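Local atomic coordinates of mevalonate 3-kinase (Thermoplasma acidophilum, PDB entry 4RKS), a protein that phosphorylates (R)-mevalonate with ATP at its 3-hydroxyl, a step of an alternative mevalonate pathway for isoprenoid synthesis in extreme acidophiles. Residues A[252-255]-A[256-260]. Sequence-based numbering, arbitrary orientation.
Sequences EDTE and EYHSI
Thr-254 and His-258, one turn apart on the amphipathic alpha-helix 243-262 of this GHMP-family kinase, lie side by side on its buried face, with Thr-254 CG2 3.8 Å from His-258 CD2. The threonine's CG2 stands anti to its own backbone nitrogen (chi1 -73° for OG1), which sends the methyl toward the imidazole and OG1 back to Ala-250 O, a bond that satisfies the hydroxyl within the helix. His-258 suits this buried place because the CD2 edge of its ring lies beside the methyl while NE2 donates to Val-293 O, just after strand 289-292. Tyr-257 CD2 sits 3.7 Å above the centre of one imidazole face; a tyrosine suits the place, long enough to set a ring edge over the imidazole and touch the bound (R)-mevalonate while its OH bonds weakly to Leu-38 O. Asp-253, a turn before Tyr-257, is also buried; its carboxylate is held by a salt bridge to Arg-223 and hydrogen bonds to His-230 and Leu-37 N, partners that probably offset its negative charge. Glu-256 occupies a more open flank, where its extended chain carries OE2 to His-226.

The solvent side is looser. Glu-252, Glu-255 and Ser-259 are polar residues suited to water, and across this turn they are joined chiefly through the backbone. Glu-256 N meets Glu-252 O almost straight (171°), whereas the bond from Ser-259 N to Glu-255 O is more bent, at 144°. Inside, Tyr-257 N donates to Asp-253 O at 2.9 Å, while Thr-254 O accepts His-258 N and also lies 3.2 Å from His-258 CD2, at the ring edge.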
loop_
_atom_site.group_PDB
_atom_site.type_symbol
_atom_site.label_atom_id
_atom_site.label_comp_id
_atom_site.label_asym_id
_atom_site.label_seq_id
_atom_site.Cartn_x
_atom_site.Cartn_y
_atom_site.Cartn_z
ATOM N N GLU A 252 -3.607 -2.986 -17.545
ATOM C CA GLU A 252 -4.792 -2.418 -18.199
ATOM C C GLU A 252 -5.535 -1.475 -17.257
ATOM O O GLU A 252 -5.992 -0.415 -17.672
ATOM C CB GLU A 252 -5.733 -3.517 -18.684
ATOM C CG GLU A 252 -5.116 -4.410 -19.742
ATOM C CD GLU A 252 -6.114 -5.378 -20.349
ATOM O OE1 GLU A 252 -7.177 -4.918 -20.819
ATOM O OE2 GLU A 252 -5.831 -6.598 -20.354
ATOM N N ASP A 253 -5.644 -1.867 -15.989
ATOM C CA ASP A 253 -6.230 -1.000 -14.969
ATOM C C ASP A 253 -5.433 0.291 -14.823
ATOM O O ASP A 253 -6.007 1.371 -14.735
ATOM C CB ASP A 253 -6.305 -1.713 -13.619
ATOM C CG ASP A 253 -7.272 -1.031 -12.654
ATOM O OD1 ASP A 253 -8.493 -1.252 -12.805
ATOM O OD2 ASP A 253 -6.815 -0.276 -11.760
ATOM N N THR A 254 -4.108 0.162 -14.800
ATOM C CA THR A 254 -3.201 1.307 -14.706
ATOM C C THR A 254 -3.460 2.300 -15.845
ATOM O O THR A 254 -3.521 3.509 -15.625
ATOM C CB THR A 254 -1.713 0.857 -14.736
ATOM O OG1 THR A 254 -1.366 0.246 -13.489
ATOM C CG2 THR A 254 -0.784 2.027 -14.976
ATOM N N GLU A 255 -3.624 1.790 -17.056
ATOM C CA GLU A 255 -3.814 2.658 -18.217
ATOM C C GLU A 255 -5.174 3.386 -18.196
ATOM O O GLU A 255 -5.256 4.574 -18.509
ATOM C CB GLU A 255 -3.626 1.836 -19.504
ATOM C CG GLU A 255 -2.172 1.318 -19.623
ATOM C CD GLU A 255 -1.924 0.329 -20.766
ATOM O OE1 GLU A 255 -2.862 -0.380 -21.190
ATOM O OE2 GLU A 255 -0.764 0.250 -21.227
ATOM N N GLU A 256 -6.234 2.678 -17.828
ATOM C CA GLU A 256 -7.552 3.300 -17.642
ATOM C C GLU A 256 -7.533 4.384 -16.555
ATOM O O GLU A 256 -8.045 5.488 -16.738
ATOM C CB GLU A 256 -8.582 2.233 -17.283
ATOM C CG GLU A 256 -9.933 2.787 -16.850
ATOM C CD GLU A 256 -10.901 1.691 -16.447
ATOM O OE1 GLU A 256 -10.674 0.522 -16.826
ATOM O OE2 GLU A 256 -11.887 1.995 -15.751
ATOM N N TYR A 257 -6.944 4.044 -15.414
ATOM C CA TYR A 257 -6.856 4.948 -14.274
ATOM C C TYR A 257 -6.131 6.235 -14.632
ATOM O O TYR A 257 -6.599 7.334 -14.326
ATOM C CB TYR A 257 -6.147 4.221 -13.136
ATOM C CG TYR A 257 -5.992 4.928 -11.814
ATOM C CD1 TYR A 257 -7.069 5.064 -10.933
ATOM C CD2 TYR A 257 -4.751 5.372 -11.402
ATOM C CE1 TYR A 257 -6.908 5.656 -9.700
ATOM C CE2 TYR A 257 -4.578 5.965 -10.171
ATOM C CZ TYR A 257 -5.653 6.106 -9.325
ATOM O OH TYR A 257 -5.449 6.693 -8.104
ATOM N N HIS A 258 -4.993 6.121 -15.303
ATOM C CA HIS A 258 -4.230 7.331 -15.577
ATOM C C HIS A 258 -4.757 8.109 -16.783
ATOM O O HIS A 258 -4.470 9.298 -16.929
ATOM C CB HIS A 258 -2.756 6.979 -15.707
ATOM C CG HIS A 258 -2.130 6.657 -14.387
ATOM N ND1 HIS A 258 -1.917 7.615 -13.422
ATOM C CD2 HIS A 258 -1.726 5.482 -13.846
ATOM C CE1 HIS A 258 -1.383 7.052 -12.353
ATOM N NE2 HIS A 258 -1.253 5.758 -12.584
ATOM N N SER A 259 -5.573 7.466 -17.610
ATOM C CA SER A 259 -6.313 8.206 -18.638
ATOM C C SER A 259 -7.413 9.063 -17.990
ATOM O O SER A 259 -7.663 10.195 -18.409
ATOM C CB SER A 259 -6.910 7.250 -19.671
ATOM O OG SER A 259 -7.633 7.958 -20.660
ATOM N N ILE A 260 -8.058 8.536 -16.953
ATOM C CA ILE A 260 -9.078 9.316 -16.246
ATOM C C ILE A 260 -8.455 10.508 -15.503
ATOM O O ILE A 260 -8.951 11.626 -15.601
ATOM C CB ILE A 260 -9.882 8.442 -15.265
ATOM C CG1 ILE A 260 -10.670 7.393 -16.046
ATOM C CG2 ILE A 260 -10.823 9.299 -14.426
ATOM C CD1 ILE A 260 -11.404 6.405 -15.190
#